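Local coordinates for protein L-lysine 6-oxidase (Marinomonas mediterranea, PDB 3WEU) that oxidises the epsilon-amino group of L-lysine with a cysteine tryptophylquinone cofactor, releasing ammonium and the hydrogen peroxide that makes it antibacterial, at residues N18-V23 and T184-S189; L32-D37 and T43-N48; A252-N257 and P643-T648. One frame throughout, in Å; residues are numbered along the deposited sequence.

Contact 1: residues N18-V23 and T184-S189. With EDO (1,2-ethanediol), chain L.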
ATOM      1  N   ASN A  18     -18.144  -9.845  27.606  1.00 21.55           N
ATOM      2  CA  ASN A  18     -17.754  -9.314  28.928  1.00 21.82           C
ATOM      3  C   ASN A  18     -16.918 -10.357  29.665  1.00 19.34           C
ATOM      4  O   ASN A  18     -17.129 -11.598  29.543  1.00 18.28           O
ATOM      5  CB  ASN A  18     -18.993  -8.960  29.727  1.00 23.91           C
ATOM      6  CG  ASN A  18     -18.656  -8.417  31.115  1.00 29.12           C
ATOM      7  OD1 ASN A  18     -18.372  -9.140  32.073  1.00 28.26           O
ATOM      8  ND2 ASN A  18     -18.693  -7.112  31.212  1.00 33.79           N
ATOM      9  N   THR A  19     -15.954  -9.890  30.431  1.00 18.39           N
ATOM     10  CA  THR A  19     -15.053 -10.778  31.189  1.00 19.55           C
ATOM     11  C   THR A  19     -15.740 -11.824  32.080  1.00 18.53           C
ATOM     12  O   THR A  19     -15.249 -12.987  32.297  1.00 17.37           O
ATOM     13  CB  THR A  19     -14.013  -9.901  31.990  1.00 21.21           C
ATOM     14  OG1 THR A  19     -12.998 -10.737  32.571  1.00 20.99           O
ATOM     15  CG2 THR A  19     -14.751  -9.099  33.091  1.00 24.17           C
ATOM     16  N   ASP A  20     -16.899 -11.457  32.609  1.00 19.43           N
ATOM     17  CA  ASP A  20     -17.647 -12.308  33.516  1.00 22.86           C
ATOM     18  C   ASP A  20     -18.611 -13.272  32.807  1.00 21.74           C
ATOM     19  O   ASP A  20     -19.331 -14.011  33.450  1.00 21.31           O
ATOM     20  CB  ASP A  20     -18.468 -11.430  34.495  1.00 26.21           C
ATOM     21  CG  ASP A  20     -17.566 -10.738  35.510  1.00 31.41           C
ATOM     22  OD1 ASP A  20     -16.408 -11.168  35.694  1.00 32.04           O
ATOM     23  OD2 ASP A  20     -18.008  -9.727  36.082  1.00 37.18           O
ATOM     24  N   ASN A  21     -18.670 -13.199  31.473  1.00 20.36           N
ATOM     25  CA  ASN A  21     -19.647 -13.974  30.684  1.00 19.53           C
ATOM     26  C   ASN A  21     -18.915 -15.080  29.894  1.00 18.91           C
ATOM     27  O   ASN A  21     -18.332 -14.819  28.815  1.00 18.91           O
ATOM     28  CB  ASN A  21     -20.412 -13.052  29.735  1.00 20.26           C
ATOM     29  CG  ASN A  21     -21.545 -13.736  29.000  1.00 19.87           C
ATOM     30  OD1 ASN A  21     -21.848 -14.896  29.241  1.00 20.90           O
ATOM     31  ND2 ASN A  21     -22.205 -13.009  28.123  1.00 20.57           N
ATOM     32  N   PHE A  22     -18.975 -16.298  30.407  1.00 17.19           N
ATOM     33  CA  PHE A  22     -18.172 -17.387  29.840  1.00 16.39           C
ATOM     34  C   PHE A  22     -18.910 -18.713  29.941  1.00 17.51           C
ATOM     35  O   PHE A  22     -19.838 -18.869  30.738  1.00 16.64           O
ATOM     36  CB  PHE A  22     -16.792 -17.516  30.501  1.00 16.59           C
ATOM     37  CG  PHE A  22     -16.833 -17.614  31.989  1.00 17.38           C
ATOM     38  CD1 PHE A  22     -16.871 -18.844  32.629  1.00 20.01           C
ATOM     39  CD2 PHE A  22     -16.825 -16.469  32.749  1.00 18.18           C
ATOM     40  CE1 PHE A  22     -16.945 -18.955  34.009  1.00 20.03           C
ATOM     41  CE2 PHE A  22     -16.888 -16.560  34.169  1.00 19.47           C
ATOM     42  CZ  PHE A  22     -16.970 -17.795  34.778  1.00 18.56           C
ATOM     43  N   VAL A  23     -18.421 -19.682  29.164  1.00 15.88           N
ATOM     44  CA  VAL A  23     -18.844 -21.022  29.259  1.00 16.03           C
ATOM     45  C   VAL A  23     -17.689 -21.871  29.797  1.00 17.62           C
ATOM     46  O   VAL A  23     -16.535 -21.446  29.791  1.00 16.19           O
ATOM     47  CB  VAL A  23     -19.378 -21.531  27.879  1.00 16.60           C
ATOM     48  CG1 VAL A  23     -20.608 -20.732  27.468  1.00 18.95           C
ATOM     49  CG2 VAL A  23     -18.382 -21.392  26.752  1.00 15.57           C
ATOM     50  N   THR A 184      -7.878 -14.782  32.787  1.00 18.91           N
ATOM     51  CA  THR A 184      -8.467 -14.706  34.128  1.00 20.64           C
ATOM     52  C   THR A 184      -8.388 -16.067  34.807  1.00 19.26           C
ATOM     53  O   THR A 184      -8.715 -17.087  34.192  1.00 19.01           O
ATOM     54  CB  THR A 184      -9.954 -14.287  34.026  1.00 18.62           C
ATOM     55  OG1 THR A 184     -10.139 -13.152  33.164  1.00 18.05           O
ATOM     56  CG2 THR A 184     -10.548 -14.013  35.391  1.00 20.89           C
ATOM     57  N   LEU A 185      -7.979 -16.133  36.073  1.00 18.87           N
ATOM     58  CA  LEU A 185      -8.027 -17.359  36.857  1.00 16.63           C
ATOM     59  C   LEU A 185      -9.187 -17.229  37.834  1.00 19.04           C
ATOM     60  O   LEU A 185      -9.457 -16.133  38.370  1.00 20.42           O
ATOM     61  CB  LEU A 185      -6.784 -17.594  37.725  1.00 19.42           C
ATOM     62  CG  LEU A 185      -5.465 -17.648  37.002  1.00 17.86           C
ATOM     63  CD1 LEU A 185      -4.388 -18.131  37.954  1.00 20.08           C
ATOM     64  CD2 LEU A 185      -5.567 -18.565  35.766  1.00 17.44           C
ATOM     65  N   ARG A 186      -9.951 -18.305  37.956  1.00 17.37           N
ATOM     66  CA  ARG A 186     -10.992 -18.367  38.958  1.00 17.99           C
ATOM     67  C   ARG A 186     -10.904 -19.679  39.720  1.00 16.74           C
ATOM     68  O   ARG A 186     -10.243 -20.626  39.272  1.00 19.98           O
ATOM     69  CB  ARG A 186     -12.350 -18.281  38.308  1.00 17.59           C
ATOM     70  CG  ARG A 186     -12.740 -16.915  37.884  1.00 20.20           C
ATOM     71  CD  ARG A 186     -14.051 -16.965  37.106  1.00 20.43           C
ATOM     72  NE  ARG A 186     -14.633 -15.628  36.876  1.00 21.47           N
ATOM     73  CZ  ARG A 186     -15.583 -15.042  37.616  1.00 20.77           C
ATOM     74  NH1 ARG A 186     -16.043 -15.568  38.726  1.00 20.94           N
ATOM     75  NH2 ARG A 186     -16.027 -13.857  37.273  1.00 20.84           N
ATOM     76  N   THR A 187     -11.655 -19.763  40.804  1.00 17.37           N
ATOM     77  CA  THR A 187     -12.005 -21.004  41.414  1.00 16.34           C
ATOM     78  C   THR A 187     -13.503 -21.055  41.503  1.00 17.36           C
ATOM     79  O   THR A 187     -14.159 -20.017  41.527  1.00 20.42           O
ATOM     80  CB  THR A 187     -11.468 -21.230  42.822  1.00 18.38           C
ATOM     81  OG1 THR A 187     -11.888 -20.143  43.661  1.00 19.71           O
ATOM     82  CG2 THR A 187      -9.895 -21.419  42.789  1.00 18.32           C
ATOM     83  N   ASP A 188     -14.015 -22.269  41.576  1.00 17.83           N
ATOM     84  CA  ASP A 188     -15.455 -22.527  41.688  1.00 18.42           C
ATOM     85  C   ASP A 188     -15.730 -22.590  43.192  1.00 19.06           C
ATOM     86  O   ASP A 188     -14.844 -22.217  44.019  1.00 19.49           O
ATOM     87  CB  ASP A 188     -15.925 -23.774  40.919  1.00 18.53           C
ATOM     88  CG  ASP A 188     -15.534 -25.084  41.545  1.00 19.15           C
ATOM     89  OD1 ASP A 188     -14.802 -25.122  42.571  1.00 21.28           O
ATOM     90  OD2 ASP A 188     -15.928 -26.138  40.977  1.00 20.04           O
ATOM     91  N   SER A 189     -16.952 -22.948  43.548  1.00 20.85           N
ATOM     92  CA  SER A 189     -17.362 -22.935  44.938  1.00 20.51           C
ATOM     93  C   SER A 189     -16.632 -23.948  45.820  1.00 22.97           C
ATOM     94  O   SER A 189     -16.724 -23.875  47.037  1.00 20.35           O
ATOM     95  CB  SER A 189     -18.887 -23.064  45.071  1.00 21.88           C
ATOM     96  OG  SER A 189     -19.273 -24.338  44.731  1.00 19.56           O
TER
HETATM   97  C1  EDO L 810     -26.013 -11.903  27.544  1.00 32.99           C
HETATM   98  O1  EDO L 810     -25.748 -10.966  26.529  1.00 32.31           O
HETATM   99  C2  EDO L 810     -26.109 -13.228  26.893  1.00 32.59           C
HETATM  100  O2  EDO L 810     -24.823 -13.873  27.066  1.00 27.26           O
HETATM  101  O   HOH W   1     -14.229 -13.761  34.694  1.00 20.55           O
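The Arg186 side chain leaves strand 181-187 with CG anti to the carbonyl carbon and runs extended as far as NE, which carries its guanidinium across to Phe22 and Asp20. Phe22 meets it with CG held between the backbone N and the carbonyl carbon (chi1 53°), an orientation that sets CE2 and CZ of the ring against Arg186. Phe22 CE2 lies over one face of the guanidinium, 3.6 Å from Arg186 NE, with ring and guanidinium planes inclined at 43°. At the edge of the same group, Asp20 OD1 forms a salt bridge with Arg186 NH2 at 3.1 Å; its hydrogen bond is weak, bent to 123° at the hydrogen, and the carboxylate stands nearly perpendicular to the guanidinium. A water also sits in the guanidinium plane, accepting from Arg186 NE at 2.9 Å and donating to Thr19 O at 2.7 Å. In an Asx turn, Asn18 OD1 accepts from Asp20 N at 2.8 Å. The contact ties the turn before strand 22-24 to strand 181-187 of the large mixed sheet of the N-terminal region, the arginine being held at its edge by a weak, bent charge pair and a water bridge and over one face by Phe22.

Contact 2: residues L32-D37 and T43-N48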
ATOM      1  N   LEU A  32     -20.301 -30.141  23.253  1.00 12.81           N
ATOM      2  CA  LEU A  32     -20.519 -28.709  23.409  1.00 14.64           C
ATOM      3  C   LEU A  32     -19.923 -28.200  24.734  1.00 14.45           C
ATOM      4  O   LEU A  32     -19.848 -28.931  25.680  1.00 16.03           O
ATOM      5  CB  LEU A  32     -22.009 -28.394  23.354  1.00 14.75           C
ATOM      6  CG  LEU A  32     -22.727 -28.528  22.024  1.00 15.78           C
ATOM      7  CD1 LEU A  32     -24.249 -28.369  22.166  1.00 16.85           C
ATOM      8  CD2 LEU A  32     -22.278 -27.488  21.031  1.00 17.47           C
ATOM      9  N   PRO A  33     -19.480 -26.972  24.793  1.00 14.67           N
ATOM     10  CA  PRO A  33     -19.151 -26.333  26.074  1.00 15.13           C
ATOM     11  C   PRO A  33     -20.431 -26.066  26.876  1.00 15.42           C
ATOM     12  O   PRO A  33     -21.542 -26.236  26.365  1.00 15.25           O
ATOM     13  CB  PRO A  33     -18.494 -25.027  25.661  1.00 14.52           C
ATOM     14  CG  PRO A  33     -19.175 -24.713  24.380  1.00 16.07           C
ATOM     15  CD  PRO A  33     -19.384 -26.033  23.688  1.00 15.36           C
ATOM     16  N   TYR A  34     -20.270 -25.720  28.164  1.00 16.09           N
ATOM     17  CA  TYR A  34     -21.365 -25.723  29.124  1.00 16.73           C
ATOM     18  C   TYR A  34     -21.667 -24.389  29.714  1.00 17.85           C
ATOM     19  O   TYR A  34     -20.780 -23.625  30.025  1.00 15.92           O
ATOM     20  CB  TYR A  34     -21.026 -26.658  30.317  1.00 16.50           C
ATOM     21  CG  TYR A  34     -21.394 -28.045  30.039  1.00 16.18           C
ATOM     22  CD1 TYR A  34     -20.617 -28.851  29.159  1.00 18.67           C
ATOM     23  CD2 TYR A  34     -22.554 -28.566  30.566  1.00 18.47           C
ATOM     24  CE1 TYR A  34     -21.016 -30.133  28.856  1.00 20.02           C
ATOM     25  CE2 TYR A  34     -22.991 -29.829  30.229  1.00 19.70           C
ATOM     26  CZ  TYR A  34     -22.206 -30.598  29.397  1.00 21.31           C
ATOM     27  OH  TYR A  34     -22.654 -31.827  29.173  1.00 21.87           O
ATOM     28  N   GLU A  35     -22.961 -24.109  29.871  1.00 16.15           N
ATOM     29  CA  GLU A  35     -23.379 -23.057  30.763  1.00 15.58           C
ATOM     30  C   GLU A  35     -23.017 -23.481  32.184  1.00 17.01           C
ATOM     31  O   GLU A  35     -22.693 -24.677  32.453  1.00 16.14           O
ATOM     32  CB  GLU A  35     -24.884 -22.827  30.658  1.00 16.92           C
ATOM     33  CG  GLU A  35     -25.411 -22.408  29.298  1.00 17.27           C
ATOM     34  CD  GLU A  35     -24.900 -21.094  28.780  1.00 19.24           C
ATOM     35  OE1 GLU A  35     -24.553 -20.212  29.615  1.00 19.35           O
ATOM     36  OE2 GLU A  35     -24.958 -20.925  27.542  1.00 19.87           O
ATOM     37  N   HIS A  36     -23.068 -22.530  33.108  1.00 15.75           N
ATOM     38  CA  HIS A  36     -22.785 -22.857  34.470  1.00 16.88           C
ATOM     39  C   HIS A  36     -23.704 -22.112  35.440  1.00 18.46           C
ATOM     40  O   HIS A  36     -24.299 -21.115  35.058  1.00 18.92           O
ATOM     41  CB  HIS A  36     -21.309 -22.521  34.763  1.00 16.61           C
ATOM     42  CG  HIS A  36     -21.013 -21.076  34.625  1.00 19.06           C
ATOM     43  ND1 HIS A  36     -21.314 -20.163  35.614  1.00 20.39           N
ATOM     44  CD2 HIS A  36     -20.462 -20.370  33.609  1.00 19.07           C
ATOM     45  CE1 HIS A  36     -21.007 -18.951  35.196  1.00 20.40           C
ATOM     46  NE2 HIS A  36     -20.503 -19.045  33.973  1.00 22.11           N
ATOM     47  N   ASP A  37     -23.717 -22.564  36.690  1.00 20.27           N
ATOM     48  CA  ASP A  37     -24.507 -21.900  37.783  1.00 23.26           C
ATOM     49  C   ASP A  37     -23.635 -20.920  38.546  1.00 24.99           C
ATOM     50  O   ASP A  37     -22.517 -20.748  38.201  1.00 19.28           O
ATOM     51  CB  ASP A  37     -25.095 -22.881  38.767  1.00 23.74           C
ATOM     52  CG  ASP A  37     -24.080 -23.689  39.507  1.00 25.42           C
ATOM     53  OD1 ASP A  37     -22.889 -23.372  39.697  1.00 21.22           O
ATOM     54  OD2 ASP A  37     -24.512 -24.737  39.910  1.00 22.59           O
ATOM     55  N   THR A  43     -23.788 -26.759  33.998  1.00 19.86           N
ATOM     56  CA  THR A  43     -25.180 -27.121  34.069  1.00 19.19           C
ATOM     57  C   THR A  43     -25.600 -27.822  32.759  1.00 18.55           C
ATOM     58  O   THR A  43     -25.505 -29.015  32.669  1.00 20.77           O
ATOM     59  CB  THR A  43     -26.036 -25.903  34.382  1.00 18.99           C
ATOM     60  OG1 THR A  43     -25.732 -24.821  33.509  1.00 20.19           O
ATOM     61  CG2 THR A  43     -25.787 -25.437  35.890  1.00 20.66           C
ATOM     62  N   THR A  44     -26.103 -27.050  31.846  1.00 19.27           N
ATOM     63  CA  THR A  44     -26.612 -27.477  30.549  1.00 21.42           C
ATOM     64  C   THR A  44     -25.584 -27.104  29.527  1.00 18.64           C
ATOM     65  O   THR A  44     -24.750 -26.234  29.779  1.00 17.31           O
ATOM     66  CB  THR A  44     -27.894 -26.728  30.132  1.00 22.98           C
ATOM     67  OG1 THR A  44     -27.613 -25.340  29.804  1.00 26.84           O
ATOM     68  CG2 THR A  44     -28.907 -26.739  31.142  1.00 27.60           C
ATOM     69  N   THR A  45     -25.660 -27.700  28.348  1.00 17.07           N
ATOM     70  CA  THR A  45     -24.810 -27.240  27.263  1.00 17.29           C
ATOM     71  C   THR A  45     -25.175 -25.836  26.853  1.00 19.52           C
ATOM     72  O   THR A  45     -26.284 -25.291  27.137  1.00 16.92           O
ATOM     73  CB  THR A  45     -24.863 -28.176  26.075  1.00 18.70           C
ATOM     74  OG1 THR A  45     -26.214 -28.445  25.815  1.00 17.48           O
ATOM     75  CG2 THR A  45     -24.200 -29.438  26.429  1.00 19.13           C
ATOM     76  N   VAL A  46     -24.219 -25.196  26.212  1.00 16.78           N
ATOM     77  CA  VAL A  46     -24.313 -23.795  25.808  1.00 17.62           C
ATOM     78  C   VAL A  46     -25.599 -23.485  25.062  1.00 17.12           C
ATOM     79  O   VAL A  46     -26.021 -24.229  24.172  1.00 17.51           O
ATOM     80  CB  VAL A  46     -23.118 -23.431  24.914  1.00 16.76           C
ATOM     81  CG1 VAL A  46     -23.147 -24.265  23.655  1.00 16.07           C
ATOM     82  CG2 VAL A  46     -23.118 -21.957  24.514  1.00 17.04           C
ATOM     83  N   VAL A  47     -26.219 -22.376  25.440  1.00 16.92           N
ATOM     84  CA  VAL A  47     -27.353 -21.878  24.707  1.00 18.77           C
ATOM     85  C   VAL A  47     -26.811 -21.035  23.571  1.00 17.45           C
ATOM     86  O   VAL A  47     -26.890 -21.488  22.439  1.00 18.32           O
ATOM     87  CB  VAL A  47     -28.295 -21.094  25.637  1.00 20.71           C
ATOM     88  CG1 VAL A  47     -29.462 -20.522  24.855  1.00 23.36           C
ATOM     89  CG2 VAL A  47     -28.762 -21.996  26.794  1.00 24.95           C
ATOM     90  N   ASN A  48     -26.299 -19.827  23.827  1.00 15.64           N
ATOM     91  CA  ASN A  48     -25.663 -19.029  22.784  1.00 16.91           C
ATOM     92  C   ASN A  48     -24.161 -18.880  22.954  1.00 16.44           C
ATOM     93  O   ASN A  48     -23.714 -18.644  24.059  1.00 16.38           O
ATOM     94  CB  ASN A  48     -26.291 -17.649  22.717  1.00 20.83           C
ATOM     95  CG  ASN A  48     -27.763 -17.682  22.281  1.00 26.60           C
ATOM     96  OD1 ASN A  48     -28.203 -18.499  21.512  1.00 28.37           O
ATOM     97  ND2 ASN A  48     -28.513 -16.818  22.844  1.00 35.11           N
TER
HETATM   98  O   HOH W   2     -26.479 -18.117  26.160  1.00 21.93           O
HETATM   99  O   HOH W   3     -27.084 -22.709  34.027  1.00 26.53           O
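An antiparallel pairing within the N-terminal region of the oxidase joins strand 34-36 to the end of strand 42-43 and the chain beyond it, which turns a corner at Thr44. Tyr34 and Thr45 form a non-hydrogen-bonded pair, flanked by backbone bonds from Val46 N to Pro33 O (2.9 Å) and from Glu35 N to Thr44 O (2.8 Å); farther along, Thr43 N donates to Glu35 O. Beyond the corner the Glu35 side chain takes over from the backbone. Bent at chi2 (-62°), it folds its carboxylate back to Val47, whose N lies 2.8 Å from Glu35 OE2, on its anti lone pair, in a nearly straight bond (168°). The other oxygen, OE1, is in a salt bridge with Arg57, so the carboxylate is held through both oxygens and its rotation is probably restricted. On the Tyr34 ring, Thr45 CG2 makes a CH-pi contact over one face, 4.1 Å from the centroid and displaced toward the rim, while Thr43 O comes up at the ring edge, 3.6 Å from Tyr34 CE2. Val46 CG1 packs against Pro33 CG at 4.1 Å and also touches Leu32. Pro33 and Val46 both rest on Val23 of strand 22-24, whose Leu24 bonds to the Tyr34 backbone, and Arg633 of strand 631-634 donates to the carbonyls of Val46 and Val47.

Contact 3: residues A252-N257 and P643-T648; sequences APEIVN and PFFTET
Phe645 meets Glu254 and Ile255 across the contact through its ring, which receives the isoleucine over a face and CB of the glutamate at its edge. Ile255 supplies the face contact: its CD1 lies 4.2 Å from the Phe645 ring centroid, 21° off the normal, a CH-pi approach shifted toward the rim. Ile255 CG1 follows at 3.8 Å from Phe645 CE2, and the two side chains run antiparallel alongside one another. With CG1 anti to the carbonyl carbon (chi1 -57°) and CD1 continuing in an extended chain, the isoleucine brings its end close to the ring although its CB does not point at the strand. Glu254 CB sits in the ring plane, 3.7 Å from Phe645 CZ, and the extended side chain carries OE2 to 3.5 Å from Phe645 CE2, with carboxylate and ring planes 72° apart. That oxygen accepts a hydrogen bond from the Asp634 backbone N, which probably helps hold the carboxylate beside the ring.

The close packing is confined to this cluster, and the interface is small, 142 Å² over both sides, with no hydrogen bond passing between the segments. Glu254 is its less enclosed side, partly exposed, whereas Phe645 and Ile255 are buried. A type I turn from Ala252 to Ile255, closed by Ile255 N to Ala252 O at 3.0 Å, presents the two side chains from successive positions.

Phe645 belongs to strand 645-648, which pairs antiparallel with strand 631-634, and its ring also meets that of Trp311 with the planes inclined. Gln308 of helix 295-308 bonds to Glu254 O and Val256 N, while the Glu254 side chain touches Arg633 of strand 631-634, so the loop contacts both that helix and the two-stranded sheet.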
ATOM      1  N   ALA A 252     -17.092 -24.763  15.381  1.00 13.01           N
ATOM      2  CA  ALA A 252     -17.889 -25.945  15.078  1.00 13.16           C
ATOM      3  C   ALA A 252     -17.599 -27.054  16.022  1.00 12.34           C
ATOM      4  O   ALA A 252     -17.083 -28.140  15.644  1.00 10.86           O
ATOM      5  CB  ALA A 252     -17.637 -26.399  13.646  1.00 12.84           C
ATOM      6  N   PRO A 253     -17.978 -26.822  17.266  1.00 13.04           N
ATOM      7  CA  PRO A 253     -17.470 -27.706  18.319  1.00 12.85           C
ATOM      8  C   PRO A 253     -17.975 -29.134  18.252  1.00 14.52           C
ATOM      9  O   PRO A 253     -17.260 -30.034  18.718  1.00 14.57           O
ATOM     10  CB  PRO A 253     -17.923 -26.999  19.602  1.00 12.85           C
ATOM     11  CG  PRO A 253     -19.025 -26.100  19.166  1.00 13.48           C
ATOM     12  CD  PRO A 253     -18.664 -25.652  17.826  1.00 13.29           C
ATOM     13  N   GLU A 254     -19.138 -29.382  17.635  1.00 14.95           N
ATOM     14  CA  GLU A 254     -19.616 -30.754  17.521  1.00 13.15           C
ATOM     15  C   GLU A 254     -18.929 -31.553  16.424  1.00 14.41           C
ATOM     16  O   GLU A 254     -19.175 -32.754  16.320  1.00 14.29           O
ATOM     17  CB  GLU A 254     -21.088 -30.753  17.262  1.00 13.32           C
ATOM     18  CG  GLU A 254     -21.854 -30.185  18.428  1.00 14.11           C
ATOM     19  CD  GLU A 254     -23.270 -29.699  18.097  1.00 14.22           C
ATOM     20  OE1 GLU A 254     -24.258 -30.123  18.771  1.00 15.01           O
ATOM     21  OE2 GLU A 254     -23.415 -28.843  17.184  1.00 14.26           O
ATOM     22  N   ILE A 255     -18.146 -30.908  15.575  1.00 12.70           N
ATOM     23  CA  ILE A 255     -17.479 -31.574  14.460  1.00 12.42           C
ATOM     24  C   ILE A 255     -16.027 -31.836  14.868  1.00 14.10           C
ATOM     25  O   ILE A 255     -15.318 -30.932  15.282  1.00 14.29           O
ATOM     26  CB  ILE A 255     -17.538 -30.706  13.194  1.00 14.18           C
ATOM     27  CG1 ILE A 255     -19.029 -30.420  12.890  1.00 14.49           C
ATOM     28  CG2 ILE A 255     -16.842 -31.397  12.030  1.00 13.27           C
ATOM     29  CD1 ILE A 255     -19.374 -29.719  11.651  1.00 18.48           C
ATOM     30  N   VAL A 256     -15.640 -33.108  14.819  1.00 11.90           N
ATOM     31  CA  VAL A 256     -14.358 -33.568  15.329  1.00 12.65           C
ATOM     32  C   VAL A 256     -13.372 -33.820  14.176  1.00 12.89           C
ATOM     33  O   VAL A 256     -13.750 -34.371  13.141  1.00 13.15           O
ATOM     34  CB  VAL A 256     -14.633 -34.887  16.072  1.00 12.36           C
ATOM     35  CG1 VAL A 256     -13.374 -35.491  16.665  1.00 12.63           C
ATOM     36  CG2 VAL A 256     -15.664 -34.676  17.178  1.00 13.25           C
ATOM     37  N   ASN A 257     -12.126 -33.434  14.387  1.00 12.67           N
ATOM     38  CA  ASN A 257     -11.041 -33.685  13.455  1.00 13.22           C
ATOM     39  C   ASN A 257     -10.745 -35.176  13.353  1.00 13.65           C
ATOM     40  O   ASN A 257     -10.723 -35.897  14.343  1.00 12.12           O
ATOM     41  CB  ASN A 257      -9.795 -32.891  13.874  1.00 13.79           C
ATOM     42  CG  ASN A 257     -10.025 -31.377  13.793  1.00 14.17           C
ATOM     43  OD1 ASN A 257      -9.925 -30.806  12.721  1.00 13.44           O
ATOM     44  ND2 ASN A 257     -10.405 -30.746  14.904  1.00 13.28           N
ATOM     45  N   PRO A 643     -28.423 -35.458  12.109  1.00 15.29           N
ATOM     46  CA  PRO A 643     -27.860 -34.140  12.307  1.00 13.48           C
ATOM     47  C   PRO A 643     -28.293 -33.178  11.244  1.00 13.13           C
ATOM     48  O   PRO A 643     -28.588 -33.566  10.124  1.00 14.27           O
ATOM     49  CB  PRO A 643     -26.355 -34.378  12.180  1.00 14.56           C
ATOM     50  CG  PRO A 643     -26.246 -35.595  11.331  1.00 15.76           C
ATOM     51  CD  PRO A 643     -27.360 -36.450  11.820  1.00 16.14           C
ATOM     52  N   PHE A 644     -28.326 -31.880  11.602  1.00 13.10           N
ATOM     53  CA  PHE A 644     -28.573 -30.858  10.611  1.00 12.35           C
ATOM     54  C   PHE A 644     -27.777 -29.640  11.025  1.00 12.30           C
ATOM     55  O   PHE A 644     -28.215 -28.880  11.910  1.00 12.57           O
ATOM     56  CB  PHE A 644     -30.106 -30.554  10.532  1.00 13.35           C
ATOM     57  CG  PHE A 644     -30.451 -29.400   9.600  1.00 12.16           C
ATOM     58  CD1 PHE A 644     -29.922 -29.325   8.329  1.00 14.24           C
ATOM     59  CD2 PHE A 644     -31.381 -28.435   9.983  1.00 13.11           C
ATOM     60  CE1 PHE A 644     -30.273 -28.249   7.455  1.00 14.44           C
ATOM     61  CE2 PHE A 644     -31.723 -27.377   9.115  1.00 13.51           C
ATOM     62  CZ  PHE A 644     -31.183 -27.295   7.895  1.00 12.39           C
ATOM     63  N   PHE A 645     -26.560 -29.468  10.470  1.00 11.81           N
ATOM     64  CA  PHE A 645     -25.696 -28.405  10.913  1.00 11.31           C
ATOM     65  C   PHE A 645     -25.830 -27.190  10.014  1.00 11.92           C
ATOM     66  O   PHE A 645     -25.737 -27.284   8.763  1.00 12.63           O
ATOM     67  CB  PHE A 645     -24.230 -28.834  10.825  1.00 12.20           C
ATOM     68  CG  PHE A 645     -23.755 -29.728  11.918  1.00 12.93           C
ATOM     69  CD1 PHE A 645     -23.966 -31.084  11.897  1.00 13.01           C
ATOM     70  CD2 PHE A 645     -23.092 -29.185  12.996  1.00 13.84           C
ATOM     71  CE1 PHE A 645     -23.487 -31.895  12.942  1.00 14.27           C
ATOM     72  CE2 PHE A 645     -22.600 -29.976  14.012  1.00 13.06           C
ATOM     73  CZ  PHE A 645     -22.767 -31.331  13.963  1.00 14.77           C
ATOM     74  N   THR A 646     -26.032 -26.050  10.605  1.00 11.12           N
ATOM     75  CA  THR A 646     -26.031 -24.825   9.897  1.00 11.29           C
ATOM     76  C   THR A 646     -25.259 -23.764  10.658  1.00 11.46           C
ATOM     77  O   THR A 646     -24.941 -23.886  11.868  1.00 11.75           O
ATOM     78  CB  THR A 646     -27.471 -24.203   9.700  1.00 11.72           C
ATOM     79  OG1 THR A 646     -27.954 -23.710  10.938  1.00 13.34           O
ATOM     80  CG2 THR A 646     -28.484 -25.214   9.202  1.00 12.45           C
ATOM     81  N   GLU A 647     -25.013 -22.649   9.958  1.00 12.24           N
ATOM     82  CA  GLU A 647     -24.553 -21.427  10.615  1.00 12.18           C
ATOM     83  C   GLU A 647     -25.586 -21.030  11.668  1.00 13.49           C
ATOM     84  O   GLU A 647     -26.805 -21.139  11.448  1.00 13.58           O
ATOM     85  CB  GLU A 647     -24.535 -20.232   9.619  1.00 13.33           C
ATOM     86  CG  GLU A 647     -23.327 -20.262   8.702  1.00 13.96           C
ATOM     87  CD  GLU A 647     -23.130 -19.009   7.909  1.00 15.82           C
ATOM     88  OE1 GLU A 647     -24.138 -18.381   7.575  1.00 16.21           O
ATOM     89  OE2 GLU A 647     -21.967 -18.677   7.665  1.00 15.30           O
ATOM     90  N   THR A 648     -25.092 -20.522  12.781  1.00 14.20           N
ATOM     91  CA  THR A 648     -25.908 -19.848  13.809  1.00 14.49           C
ATOM     92  C   THR A 648     -25.063 -18.629  14.278  1.00 13.67           C
ATOM     93  O   THR A 648     -23.803 -18.696  14.267  1.00 13.06           O
ATOM     94  CB  THR A 648     -26.188 -20.791  15.031  1.00 15.37           C
ATOM     95  OG1 THR A 648     -24.964 -21.205  15.662  1.00 14.60           O
ATOM     96  CG2 THR A 648     -26.972 -22.076  14.605  1.00 17.20           C
TER

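Overall arrangement
From the N terminus, the chain first enters contact 1 at 18-23, and the loop that this contact closes ends only at 184-189, 160 residues later. Contact 2 lies within that span: 32-37 turns back on 43-48 after five residues, a short local closure inside a long one. The two touch directly through strand 22-24 and strand 34-36, and their centres are 13 Å apart. Contact 3 follows in series, joining the loop after strand 237-247 to strand 645-648 across 385 residues. It meets contact 2 where Leu32 packs on Pro253 and Glu254, but does not touch contact 1. Contact 2 thus lies between the other two and touches both.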